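PA0821 (PDB 7DRG) probably acts as the immunity protein (antitoxin) that protects Pseudomonas aeruginosa from a putative VRR-NUC nuclease effector of its own type VI secretion system. Local coordinates at residues B[338-341]-B[342-346]; B[253-256]-B[257-261]; B[292-295]-B[296-300]; B[245-248]-B[249-253]; B[324-327]-B[328-331]. All coordinates share one frame; numbering follows the deposited sequence.

Contact 1: B[338-341]-B[342-346]; sequences IPRW and CDKLL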
loop_
_atom_site.group_PDB
_atom_site.type_symbol
_atom_site.label_atom_id
_atom_site.label_comp_id
_atom_site.label_asym_id
_atom_site.label_seq_id
_atom_site.Cartn_x
_atom_site.Cartn_y
_atom_site.Cartn_z
ATOM N N ILE B 338 23.745 -7.310 -11.430
ATOM C CA ILE B 338 23.884 -8.579 -10.715
ATOM C C ILE B 338 25.115 -8.601 -9.812
ATOM O O ILE B 338 24.984 -8.996 -8.642
ATOM C CB ILE B 338 23.841 -9.751 -11.708
ATOM C CG1 ILE B 338 22.424 -9.898 -12.274
ATOM C CG2 ILE B 338 24.293 -11.051 -11.045
ATOM C CD1 ILE B 338 21.378 -10.213 -11.217
ATOM N N PRO B 339 26.312 -8.186 -10.259
ATOM C CA PRO B 339 27.452 -8.185 -9.322
ATOM C C PRO B 339 27.194 -7.392 -8.052
ATOM O O PRO B 339 27.623 -7.817 -6.973
ATOM C CB PRO B 339 28.587 -7.582 -10.162
ATOM C CG PRO B 339 28.256 -8.009 -11.554
ATOM C CD PRO B 339 26.750 -7.845 -11.626
ATOM N N ARG B 340 26.486 -6.263 -8.145
ATOM C CA ARG B 340 26.168 -5.502 -6.940
ATOM C C ARG B 340 25.257 -6.301 -6.014
ATOM O O ARG B 340 25.402 -6.245 -4.786
ATOM C CB ARG B 340 25.525 -4.163 -7.300
ATOM C CG ARG B 340 25.160 -3.336 -6.074
ATOM C CD ARG B 340 24.597 -1.961 -6.421
ATOM N NE ARG B 340 23.314 -2.028 -7.116
ATOM C CZ ARG B 340 22.158 -2.344 -6.537
ATOM N NH1 ARG B 340 22.114 -2.642 -5.246
ATOM N NH2 ARG B 340 21.044 -2.373 -7.256
ATOM N N TRP B 341 24.320 -7.063 -6.586
ATOM C CA TRP B 341 23.453 -7.908 -5.766
ATOM C C TRP B 341 24.231 -9.068 -5.152
ATOM O O TRP B 341 23.949 -9.476 -4.017
ATOM C CB TRP B 341 22.271 -8.416 -6.597
ATOM C CG TRP B 341 21.211 -7.370 -6.805
ATOM C CD1 TRP B 341 21.027 -6.591 -7.912
ATOM C CD2 TRP B 341 20.198 -6.982 -5.868
ATOM N NE1 TRP B 341 19.957 -5.743 -7.724
ATOM C CE2 TRP B 341 19.431 -5.966 -6.477
ATOM C CE3 TRP B 341 19.863 -7.397 -4.575
ATOM C CZ2 TRP B 341 18.355 -5.362 -5.839
ATOM C CZ3 TRP B 341 18.791 -6.798 -3.942
ATOM C CH2 TRP B 341 18.048 -5.788 -4.575
ATOM N N CYS B 342 25.215 -9.610 -5.882
ATOM C CA CYS B 342 26.105 -10.620 -5.312
ATOM C C CYS B 342 26.877 -10.067 -4.121
ATOM O O CYS B 342 27.095 -10.776 -3.130
ATOM C CB CYS B 342 27.090 -11.124 -6.369
ATOM S SG CYS B 342 26.331 -11.830 -7.849
ATOM N N ASP B 343 27.335 -8.815 -4.218
ATOM C CA ASP B 343 28.065 -8.207 -3.109
ATOM C C ASP B 343 27.152 -7.975 -1.914
ATOM O O ASP B 343 27.559 -8.178 -0.764
ATOM C CB ASP B 343 28.699 -6.884 -3.546
ATOM C CG ASP B 343 29.896 -7.070 -4.469
ATOM O OD1 ASP B 343 30.575 -8.113 -4.387
ATOM O OD2 ASP B 343 30.163 -6.147 -5.271
ATOM N N LYS B 344 25.912 -7.550 -2.168
ATOM C CA LYS B 344 24.974 -7.317 -1.077
ATOM C C LYS B 344 24.652 -8.619 -0.350
ATOM O O LYS B 344 24.548 -8.642 0.883
ATOM C CB LYS B 344 23.700 -6.662 -1.618
ATOM C CG LYS B 344 22.843 -6.024 -0.542
ATOM C CD LYS B 344 22.237 -4.698 -0.992
ATOM C CE LYS B 344 21.132 -4.896 -2.011
ATOM N NZ LYS B 344 20.028 -3.917 -1.807
ATOM N N LEU B 345 24.503 -9.712 -1.104
ATOM C CA LEU B 345 24.299 -11.028 -0.511
ATOM C C LEU B 345 25.388 -11.355 0.506
ATOM O O LEU B 345 25.101 -11.689 1.660
ATOM C CB LEU B 345 24.262 -12.085 -1.620
ATOM C CG LEU B 345 23.948 -13.540 -1.266
ATOM C CD1 LEU B 345 22.452 -13.734 -1.072
ATOM C CD2 LEU B 345 24.477 -14.493 -2.332
ATOM N N LEU B 346 26.652 -11.253 0.098
ATOM C CA LEU B 346 27.735 -11.723 0.956
ATOM C C LEU B 346 27.977 -10.803 2.147
ATOM O O LEU B 346 28.397 -11.273 3.211
ATOM C CB LEU B 346 29.022 -11.875 0.144
ATOM C CG LEU B 346 28.935 -12.780 -1.082
ATOM C CD1 LEU B 346 30.322 -13.041 -1.634
ATOM C CD2 LEU B 346 28.237 -14.090 -0.742
#

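Contact 2: B[253-256]-B[257-261]; sequences QLPS and SHFAF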
loop_
_atom_site.group_PDB
_atom_site.type_symbol
_atom_site.label_atom_id
_atom_site.label_comp_id
_atom_site.label_asym_id
_atom_site.label_seq_id
_atom_site.Cartn_x
_atom_site.Cartn_y
_atom_site.Cartn_z
ATOM N N GLN B 253 25.233 -19.997 -10.834
ATOM C CA GLN B 253 24.690 -18.660 -10.645
ATOM C C GLN B 253 24.219 -18.381 -9.227
ATOM O O GLN B 253 23.801 -17.255 -8.943
ATOM C CB GLN B 253 23.503 -18.429 -11.596
ATOM C CG GLN B 253 23.778 -18.738 -13.050
ATOM C CD GLN B 253 22.504 -18.825 -13.861
ATOM O OE1 GLN B 253 22.088 -19.910 -14.273
ATOM N NE2 GLN B 253 21.874 -17.683 -14.098
ATOM N N LEU B 254 24.243 -19.369 -8.338
ATOM C CA LEU B 254 23.649 -19.229 -7.010
ATOM C C LEU B 254 24.660 -19.666 -5.960
ATOM O O LEU B 254 24.772 -20.870 -5.673
ATOM C CB LEU B 254 22.365 -20.047 -6.906
ATOM C CG LEU B 254 21.357 -19.774 -8.025
ATOM C CD1 LEU B 254 20.327 -20.898 -8.080
ATOM C CD2 LEU B 254 20.687 -18.409 -7.850
ATOM N N PRO B 255 25.384 -18.727 -5.354
ATOM C CA PRO B 255 26.483 -19.096 -4.450
ATOM C C PRO B 255 26.031 -20.035 -3.343
ATOM O O PRO B 255 25.041 -19.782 -2.649
ATOM C CB PRO B 255 26.942 -17.746 -3.892
ATOM C CG PRO B 255 26.576 -16.768 -4.959
ATOM C CD PRO B 255 25.290 -17.271 -5.551
ATOM N N SER B 256 26.781 -21.133 -3.176
ATOM C CA SER B 256 26.430 -22.159 -2.197
ATOM C C SER B 256 26.550 -21.661 -0.763
ATOM O O SER B 256 26.095 -22.355 0.154
ATOM C CB SER B 256 27.294 -23.407 -2.391
ATOM O OG SER B 256 28.671 -23.089 -2.300
ATOM N N SER B 257 27.128 -20.477 -0.553
ATOM C CA SER B 257 27.116 -19.863 0.770
ATOM C C SER B 257 25.703 -19.492 1.195
ATOM O O SER B 257 25.412 -19.416 2.396
ATOM C CB SER B 257 28.014 -18.623 0.788
ATOM O OG SER B 257 27.622 -17.663 -0.179
ATOM N N HIS B 258 24.814 -19.252 0.231
ATOM C CA HIS B 258 23.484 -18.748 0.531
ATOM C C HIS B 258 22.365 -19.534 -0.125
ATOM O O HIS B 258 21.209 -19.356 0.272
ATOM C CB HIS B 258 23.361 -17.276 0.119
ATOM C CG HIS B 258 24.103 -16.332 1.013
ATOM N ND1 HIS B 258 25.475 -16.208 0.986
ATOM C CD2 HIS B 258 23.665 -15.455 1.949
ATOM C CE1 HIS B 258 25.852 -15.301 1.869
ATOM N NE2 HIS B 258 24.774 -14.831 2.469
ATOM N N PHE B 259 22.659 -20.394 -1.095
ATOM C CA PHE B 259 21.654 -21.201 -1.772
ATOM C C PHE B 259 21.947 -22.670 -1.529
ATOM O O PHE B 259 23.098 -23.111 -1.646
ATOM C CB PHE B 259 21.621 -20.902 -3.273
ATOM C CG PHE B 259 21.201 -19.496 -3.594
ATOM C CD1 PHE B 259 22.122 -18.459 -3.582
ATOM C CD2 PHE B 259 19.878 -19.203 -3.896
ATOM C CE1 PHE B 259 21.737 -17.161 -3.867
ATOM C CE2 PHE B 259 19.485 -17.908 -4.181
ATOM C CZ PHE B 259 20.412 -16.883 -4.166
ATOM N N ALA B 260 20.908 -23.417 -1.169
ATOM C CA ALA B 260 20.999 -24.855 -0.980
ATOM C C ALA B 260 20.102 -25.550 -1.991
ATOM O O ALA B 260 19.087 -25.000 -2.432
ATOM C CB ALA B 260 20.597 -25.266 0.443
ATOM N N PHE B 261 20.486 -26.769 -2.356
ATOM C CA PHE B 261 19.768 -27.553 -3.347
ATOM C C PHE B 261 19.426 -28.906 -2.754
ATOM O O PHE B 261 20.297 -29.596 -2.213
ATOM C CB PHE B 261 20.593 -27.710 -4.628
ATOM C CG PHE B 261 20.964 -26.402 -5.250
ATOM C CD1 PHE B 261 22.056 -25.690 -4.789
ATOM C CD2 PHE B 261 20.197 -25.863 -6.270
ATOM C CE1 PHE B 261 22.385 -24.468 -5.345
ATOM C CE2 PHE B 261 20.527 -24.648 -6.835
ATOM C CZ PHE B 261 21.621 -23.949 -6.370
HETATM O O HOH W 1 29.455 -19.785 -2.118
#

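Contact 3: B[292-295]-B[296-300]; sequences LLNH and ALKGI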
loop_
_atom_site.group_PDB
_atom_site.type_symbol
_atom_site.label_atom_id
_atom_site.label_comp_id
_atom_site.label_asym_id
_atom_site.label_seq_id
_atom_site.Cartn_x
_atom_site.Cartn_y
_atom_site.Cartn_z
ATOM N N LEU B 292 18.524 -12.772 -6.995
ATOM C CA LEU B 292 19.485 -13.590 -7.721
ATOM C C LEU B 292 18.832 -14.848 -8.290
ATOM O O LEU B 292 19.102 -15.232 -9.434
ATOM C CB LEU B 292 20.660 -13.940 -6.809
ATOM C CG LEU B 292 21.547 -12.756 -6.415
ATOM C CD1 LEU B 292 22.560 -13.193 -5.374
ATOM C CD2 LEU B 292 22.244 -12.155 -7.637
ATOM N N LEU B 293 17.953 -15.495 -7.520
ATOM C CA LEU B 293 17.296 -16.685 -8.043
ATOM C C LEU B 293 16.309 -16.333 -9.150
ATOM O O LEU B 293 16.224 -17.042 -10.158
ATOM C CB LEU B 293 16.592 -17.437 -6.917
ATOM C CG LEU B 293 15.908 -18.727 -7.374
ATOM C CD1 LEU B 293 16.911 -19.710 -7.973
ATOM C CD2 LEU B 293 15.196 -19.359 -6.214
ATOM N N ASN B 294 15.547 -15.248 -8.975
ATOM C CA ASN B 294 14.615 -14.832 -10.017
ATOM C C ASN B 294 15.349 -14.523 -11.314
ATOM O O ASN B 294 14.849 -14.824 -12.404
ATOM C CB ASN B 294 13.807 -13.623 -9.538
ATOM C CG ASN B 294 12.902 -13.043 -10.616
ATOM O OD1 ASN B 294 11.776 -13.503 -10.816
ATOM N ND2 ASN B 294 13.385 -12.006 -11.298
ATOM N N HIS B 295 16.539 -13.924 -11.216
ATOM C CA HIS B 295 17.328 -13.645 -12.413
ATOM C C HIS B 295 17.701 -14.933 -13.140
ATOM O O HIS B 295 17.626 -15.005 -14.372
ATOM C CB HIS B 295 18.575 -12.850 -12.031
ATOM C CG HIS B 295 19.325 -12.303 -13.205
ATOM N ND1 HIS B 295 18.892 -11.208 -13.920
ATOM C CD2 HIS B 295 20.478 -12.706 -13.792
ATOM C CE1 HIS B 295 19.746 -10.957 -14.895
ATOM N NE2 HIS B 295 20.719 -11.850 -14.839
ATOM N N ALA B 296 18.087 -15.967 -12.387
ATOM C CA ALA B 296 18.483 -17.235 -12.998
ATOM C C ALA B 296 17.307 -17.970 -13.634
ATOM O O ALA B 296 17.500 -18.721 -14.598
ATOM C CB ALA B 296 19.148 -18.136 -11.956
ATOM N N LEU B 297 16.093 -17.781 -13.117
ATOM C CA LEU B 297 14.945 -18.570 -13.543
ATOM C C LEU B 297 13.921 -17.800 -14.365
ATOM O O LEU B 297 12.945 -18.403 -14.815
ATOM C CB LEU B 297 14.246 -19.179 -12.321
ATOM C CG LEU B 297 15.077 -20.158 -11.493
ATOM C CD1 LEU B 297 14.232 -20.763 -10.377
ATOM C CD2 LEU B 297 15.657 -21.252 -12.378
ATOM N N LYS B 298 14.098 -16.496 -14.586
ATOM C CA LYS B 298 13.025 -15.755 -15.241
ATOM C C LYS B 298 12.809 -16.183 -16.687
ATOM O O LYS B 298 11.752 -15.886 -17.256
ATOM C CB LYS B 298 13.286 -14.253 -15.159
ATOM C CG LYS B 298 14.549 -13.777 -15.835
ATOM C CD LYS B 298 14.746 -12.302 -15.518
ATOM C CE LYS B 298 15.857 -11.682 -16.339
ATOM N NZ LYS B 298 16.010 -10.246 -15.986
ATOM N N GLY B 299 13.772 -16.885 -17.285
ATOM C CA GLY B 299 13.568 -17.467 -18.599
ATOM C C GLY B 299 12.496 -18.536 -18.642
ATOM O O GLY B 299 11.988 -18.842 -19.726
ATOM N N ILE B 300 12.136 -19.111 -17.494
ATOM C CA ILE B 300 11.065 -20.099 -17.434
ATOM C C ILE B 300 9.880 -19.598 -16.604
ATOM O O ILE B 300 9.096 -20.393 -16.107
ATOM C CB ILE B 300 11.571 -21.459 -16.914
ATOM C CG1 ILE B 300 12.094 -21.358 -15.473
ATOM C CG2 ILE B 300 12.622 -22.027 -17.855
ATOM C CD1 ILE B 300 12.153 -22.700 -14.738
HETATM O O HOH W 2 16.339 -10.095 -13.224
#

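Contact 4: B[245-248]-B[249-253]; sequences GGLD and ALRAQ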
loop_
_atom_site.group_PDB
_atom_site.type_symbol
_atom_site.label_atom_id
_atom_site.label_comp_id
_atom_site.label_asym_id
_atom_site.label_seq_id
_atom_site.Cartn_x
_atom_site.Cartn_y
_atom_site.Cartn_z
ATOM N N GLY B 245 18.371 -24.633 -17.797
ATOM C CA GLY B 245 19.782 -24.822 -18.057
ATOM C C GLY B 245 20.395 -26.027 -17.380
ATOM O O GLY B 245 21.553 -26.351 -17.669
ATOM N N GLY B 246 19.666 -26.707 -16.502
ATOM C CA GLY B 246 20.217 -27.822 -15.763
ATOM C C GLY B 246 20.778 -27.402 -14.415
ATOM O O GLY B 246 21.038 -26.229 -14.150
ATOM N N LEU B 247 20.972 -28.402 -13.552
ATOM C CA LEU B 247 21.394 -28.127 -12.182
ATOM C C LEU B 247 22.798 -27.533 -12.133
ATOM O O LEU B 247 23.063 -26.625 -11.337
ATOM C CB LEU B 247 21.311 -29.405 -11.346
ATOM C CG LEU B 247 21.484 -29.268 -9.831
ATOM C CD1 LEU B 247 20.568 -28.188 -9.260
ATOM C CD2 LEU B 247 21.227 -30.610 -9.153
ATOM N N ASP B 248 23.712 -28.026 -12.974
ATOM C CA ASP B 248 25.061 -27.464 -13.011
ATOM C C ASP B 248 25.027 -25.976 -13.335
ATOM O O ASP B 248 25.692 -25.166 -12.677
ATOM C CB ASP B 248 25.919 -28.212 -14.034
ATOM C CG ASP B 248 26.258 -29.624 -13.595
ATOM O OD1 ASP B 248 26.221 -29.896 -12.375
ATOM O OD2 ASP B 248 26.569 -30.461 -14.472
ATOM N N ALA B 249 24.241 -25.593 -14.345
ATOM C CA ALA B 249 24.191 -24.196 -14.760
ATOM C C ALA B 249 23.561 -23.305 -13.695
ATOM O O ALA B 249 23.896 -22.118 -13.611
ATOM C CB ALA B 249 23.428 -24.073 -16.078
ATOM N N LEU B 250 22.652 -23.847 -12.877
ATOM C CA LEU B 250 22.040 -23.034 -11.828
ATOM C C LEU B 250 22.986 -22.839 -10.648
ATOM O O LEU B 250 23.083 -21.733 -10.104
ATOM C CB LEU B 250 20.731 -23.670 -11.352
ATOM C CG LEU B 250 19.524 -23.554 -12.283
ATOM C CD1 LEU B 250 18.320 -24.243 -11.661
ATOM C CD2 LEU B 250 19.211 -22.090 -12.583
ATOM N N ARG B 251 23.684 -23.903 -10.235
ATOM C CA ARG B 251 24.621 -23.781 -9.124
ATOM C C ARG B 251 25.757 -22.827 -9.462
ATOM O O ARG B 251 26.358 -22.232 -8.560
ATOM C CB ARG B 251 25.156 -25.162 -8.737
ATOM C CG ARG B 251 24.101 -26.054 -8.079
ATOM C CD ARG B 251 24.578 -27.489 -7.916
ATOM N NE ARG B 251 25.509 -27.638 -6.805
ATOM C CZ ARG B 251 26.060 -28.792 -6.439
ATOM N NH1 ARG B 251 25.772 -29.906 -7.100
ATOM N NH2 ARG B 251 26.898 -28.832 -5.412
ATOM N N ALA B 252 26.043 -22.645 -10.754
ATOM C CA ALA B 252 27.024 -21.652 -11.180
ATOM C C ALA B 252 26.545 -20.220 -10.956
ATOM O O ALA B 252 27.377 -19.307 -10.897
ATOM C CB ALA B 252 27.368 -21.856 -12.657
ATOM N N GLN B 253 25.233 -19.997 -10.834
ATOM C CA GLN B 253 24.690 -18.660 -10.645
ATOM C C GLN B 253 24.219 -18.381 -9.227
ATOM O O GLN B 253 23.801 -17.255 -8.943
ATOM C CB GLN B 253 23.503 -18.429 -11.596
ATOM C CG GLN B 253 23.778 -18.738 -13.050
ATOM C CD GLN B 253 22.504 -18.825 -13.861
ATOM O OE1 GLN B 253 22.088 -19.910 -14.273
ATOM N NE2 GLN B 253 21.874 -17.683 -14.098
HETATM O O HOH W 3 23.567 -27.503 -16.282
HETATM O O HOH W 4 24.900 -30.141 -9.668
#

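Contact 5: B[324-327]-B[328-331]; sequences ADQW and LKRL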
loop_
_atom_site.group_PDB
_atom_site.type_symbol
_atom_site.label_atom_id
_atom_site.label_comp_id
_atom_site.label_asym_id
_atom_site.label_seq_id
_atom_site.Cartn_x
_atom_site.Cartn_y
_atom_site.Cartn_z
ATOM N N ALA B 324 -1.472 -7.639 -12.265
ATOM C CA ALA B 324 -1.030 -9.008 -12.004
ATOM C C ALA B 324 0.199 -9.355 -12.836
ATOM O O ALA B 324 1.163 -9.937 -12.321
ATOM C CB ALA B 324 -2.166 -9.993 -12.286
ATOM N N ASP B 325 0.190 -8.986 -14.121
ATOM C CA ASP B 325 1.359 -9.207 -14.964
ATOM C C ASP B 325 2.584 -8.495 -14.405
ATOM O O ASP B 325 3.696 -9.034 -14.443
ATOM C CB ASP B 325 1.075 -8.736 -16.393
ATOM C CG ASP B 325 0.088 -9.631 -17.128
ATOM O OD1 ASP B 325 -0.303 -10.686 -16.584
ATOM O OD2 ASP B 325 -0.295 -9.277 -18.263
ATOM N N GLN B 326 2.401 -7.276 -13.886
ATOM C CA GLN B 326 3.526 -6.549 -13.309
ATOM C C GLN B 326 4.025 -7.216 -12.035
ATOM O O GLN B 326 5.235 -7.250 -11.779
ATOM C CB GLN B 326 3.132 -5.094 -13.045
ATOM C CG GLN B 326 2.964 -4.279 -14.308
ATOM C CD GLN B 326 4.251 -4.159 -15.102
ATOM O OE1 GLN B 326 4.272 -4.403 -16.308
ATOM N NE2 GLN B 326 5.335 -3.785 -14.427
ATOM N N TRP B 327 3.110 -7.759 -11.229
ATOM C CA TRP B 327 3.522 -8.454 -10.013
ATOM C C TRP B 327 4.495 -9.591 -10.322
ATOM O O TRP B 327 5.450 -9.823 -9.569
ATOM C CB TRP B 327 2.298 -8.989 -9.263
ATOM C CG TRP B 327 2.704 -9.703 -8.003
ATOM C CD1 TRP B 327 2.952 -9.134 -6.788
ATOM C CD2 TRP B 327 2.963 -11.104 -7.851
ATOM N NE1 TRP B 327 3.328 -10.090 -5.883
ATOM C CE2 TRP B 327 3.342 -11.312 -6.507
ATOM C CE3 TRP B 327 2.900 -12.204 -8.714
ATOM C CZ2 TRP B 327 3.668 -12.577 -6.007
ATOM C CZ3 TRP B 327 3.224 -13.464 -8.214
ATOM C CH2 TRP B 327 3.601 -13.634 -6.872
ATOM N N LEU B 328 4.277 -10.303 -11.432
ATOM C CA LEU B 328 5.166 -11.403 -11.802
ATOM C C LEU B 328 6.605 -10.938 -11.973
ATOM O O LEU B 328 7.544 -11.718 -11.749
ATOM C CB LEU B 328 4.683 -12.051 -13.098
ATOM C CG LEU B 328 3.344 -12.784 -13.056
ATOM C CD1 LEU B 328 2.941 -13.231 -14.457
ATOM C CD2 LEU B 328 3.446 -13.981 -12.123
ATOM N N LYS B 329 6.795 -9.682 -12.375
ATOM C CA LYS B 329 8.102 -9.120 -12.694
ATOM C C LYS B 329 8.736 -8.371 -11.531
ATOM O O LYS B 329 9.769 -7.721 -11.725
ATOM C CB LYS B 329 8.000 -8.161 -13.885
ATOM C CG LYS B 329 7.238 -8.651 -15.107
ATOM C CD LYS B 329 7.155 -7.508 -16.129
ATOM C CE LYS B 329 6.035 -7.692 -17.143
ATOM N NZ LYS B 329 6.325 -8.782 -18.116
ATOM N N ARG B 330 8.158 -8.451 -10.329
ATOM C CA ARG B 330 8.543 -7.545 -9.248
ATOM C C ARG B 330 9.995 -7.693 -8.807
ATOM O O ARG B 330 10.549 -6.747 -8.237
ATOM C CB ARG B 330 7.619 -7.743 -8.046
ATOM C CG ARG B 330 7.780 -9.094 -7.394
ATOM C CD ARG B 330 6.577 -9.492 -6.543
ATOM N NE ARG B 330 6.904 -10.753 -5.882
ATOM C CZ ARG B 330 6.933 -11.934 -6.496
ATOM N NH1 ARG B 330 6.602 -12.034 -7.779
ATOM N NH2 ARG B 330 7.305 -13.017 -5.824
ATOM N N LEU B 331 10.627 -8.833 -9.053
ATOM C CA LEU B 331 11.999 -9.052 -8.621
ATOM C C LEU B 331 13.032 -8.807 -9.718
ATOM O O LEU B 331 14.237 -8.905 -9.448
ATOM C CB LEU B 331 12.141 -10.482 -8.081
ATOM C CG LEU B 331 11.279 -10.858 -6.870
ATOM C CD1 LEU B 331 11.275 -12.376 -6.641
ATOM C CD2 LEU B 331 11.794 -10.152 -5.637
HETATM O O HOH W 5 4.777 -10.609 -16.635
#

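Contact 1: B[338-341]-B[342-346]
The indole of Trp341 meets Lys344 obliquely: CE of the lysine lies 3.6 Å from CZ3 of Trp341, and NZ stands 4.3 Å from the centroid of the six-membered ring. Because NZ sits 34° off the ring normal, this is an off-centre cation-pi contact. One face of the same indole carries CZ of Arg340, 4.2 Å above the plane and displaced toward the rim. The guanidinium in turn has Lys344 CE near its plane, at its edge. Bends at chi2, chi3 and chi4 fold the lysine chain back so that its end lies alongside the indole. That places two like charges near each other, Arg340 NH1 and Lys344 NZ being 4.2 Å apart, but each has an acidic partner: Glu337 for Arg340, Asp281 for Lys344.

The setting is the i to i+3 spacing of an alpha helix, here 338-348, whose i+4 backbone bonds run without a break from Cys342 N to Ile338 O through Leu345 N to Trp341 O. On the helix side facing 288-297, Ile338 CG2 rests against Cys342 SG at 3.9 Å. Trp341 is buried there, with Ala288 and Val291 of that helix beside it.

Contact 2: B[253-256]-B[257-261]
Leu254 and Phe259 form the apolar centre of this turn. CB of Leu254 lies over one face of the Phe259 ring, 3.9 Å from its centroid and 25° off the normal, a CH-pi contact displaced toward the rim. With CG of the leucine anti to the carbonyl carbon (chi1 -52°), the branch point is carried toward the two rings, and from it CD2 continues across the Phe259 ring to CE2 and CZ while CD1 reaches the edge of Phe261, 3.7 Å from CZ. One leucine thus touches two aromatic side chains that leave the same strand. Pro255 lies alongside Phe259, its CD 3.9 Å from CD1 of that ring.

Outward from this core, the carbonyl oxygen of Pro255 accepts twice, each time at 2.9 Å. The bond from His258 N, well above the carbonyl plane, closes a beta turn over Pro255-His258; the i to i+4 bond from Phe259 N lies in that plane. At the polar rim, Ser257 OG meets His258 ND1 in the imidazole plane at 2.8 Å, and a water accepts from Ser257 N. The other imidazole nitrogen, NE2 of His258, is bound to Glu349 O.

The turn leads from helix 247-251 into strand 259-264, which pairs with strand 267-272; Leu254 and Phe259 face helix 288-297, whereas Pro255, Ser257 and His258 pack on helix 338-348.

Contact 3: B[292-295]-B[296-300]
The backbone bonds weaken as helix 288-297 runs out: Ala296 N still gives a regular bond to Leu292 O (3.2 Å, 152° at the hydrogen), but the bonds from Leu297 N to Leu293 O and Asn294 O, and from Lys298 N to Asn294 O, are all weak. Among the side chains, Leu293 and Leu297 cross obliquely, one turn apart, with their CD1 methyls 3.8 Å from each other.

A polar pair forms where His295 and Lys298 run side by side. The lysine CG lies between its backbone N and carbonyl carbon (chi1 61°), and from there the chain is extended, which carries NZ to 3.7 Å from ND1 of His295. The link between them is a water: it lies at the imidazole edge, in the ring plane, 2.9 Å from His295 ND1, and accepts from Lys298 NZ at 2.8 Å. Lower on the same chain, Lys298 CB presses against Asn294 O at 3.2 Å. The amide of Asn294 is engaged by Asp332 through ND2 and, weakly, by Arg301 through OD1.

Such slackening of i+4 bonds, followed by the 3-10 segment 298-299, is characteristic of a helix C-terminus that tightens into a 3-10 turn, here with leucines turned to strand 233-237.

Contact 4: B[245-248]-B[249-253]
Ala249 and Gly245 meet at the tight end of this helical turn, where CB of Ala249 lies 3.4 Å from Gly245 O; a water also bridges that oxygen and Ala249 N, taking up an amide of the helix's first turn. Gly245 terminates the preceding helix in a Schellman motif, and Gly246 is the N-cap of helix 247-251; both glycines have positive phi (111° and 93°). The close part continues through the backbone: Leu250 N bonds to Gly246 O in the carbonyl plane, and Arg251 N makes a nearly straight bond to Leu247 O (3.0 Å, 169° at the hydrogen). Leu250 CG is pressed to 3.6 Å from Gly246 O, while the aliphatic part of Arg251 lies over Leu247 O, with its CG 3.5 Å away.

The side toward Asp248 and the end of Arg251 is looser and bridged by water. CD of Arg251 comes to 4.1 Å from CG of Leu247, but the charged ends do not touch: Asp248 OD1 and Arg251 NH1 are 5.3 Å apart, and a second water donates to the first and accepts from the second.

This short surface helix lies between strand 259-264, where Leu247 and Arg251 pack on Phe261, and helix 288-297, where Leu250 packs on Ala296 and Leu297.

Contact 5: B[324-327]-B[328-331]
Trp327 and Arg330 make a cation-pi stack at the C-terminal end of helix 321-328, where the chain passes into the loop toward helix 338-348. The guanidinium lies flat on the indole, planes 1° apart and centres 3.8 Å apart, with CZ of Arg330 directly over CZ2 of Trp327 at 3.4 Å. Nearer the backbone, CD of the arginine makes a CH-pi contact with the five-membered ring. A chi1 of 67° tucks CG of Arg330 in over its own backbone, and the chain, extended as far as NE, then runs back along the indole.

The same arginine grips Trp327 O twice, each bond 3.1 Å long: NH1 lies with the oxygen in the guanidinium plane, while the backbone N arrives from the other face of the carbonyl. Its other nitrogens are held outside, NE by Pro206 O and NH2 by Thr229 OG1. Beyond the stack, CD2 of Leu328 is 3.9 Å from CE3 of Trp327. Leu319 and Leu317 of the second subunit pack on Trp327 and Arg330.

With three nitrogens bonded, the indole over one face and Leu331 CD1 toward the rim of the other, the buried guanidinium is fixed in rotation; its positive charge is probably stabilised by the indole pi cloud and the helix-end carbonyl of Trp327.

How the contacts relate
Contacts 1 to 4 form one cluster on the same side of the chain's centre, with contact 3 as its meeting point. Contacts 2 and 4 are closest, about 10 Å between centres, and share Gln253; Phe261 CE1 of contact 2 lies 3.6 Å from Arg251 CG of contact 4. Contact 3 touches contact 2 through Leu293 and Leu254, contact 4 through Leu297 and Leu250, and contact 1 where Ile338 CD1 meets His295 CG at 3.5 Å. Contacts 1 and 2 join through Leu345 and Leu346. Contact 5 is far from contacts 1, 2 and 4 (22 to 24 Å between centres) but about 13 Å from contact 3, which it touches where Leu331 meets Asn294; it alone reaches the second subunit.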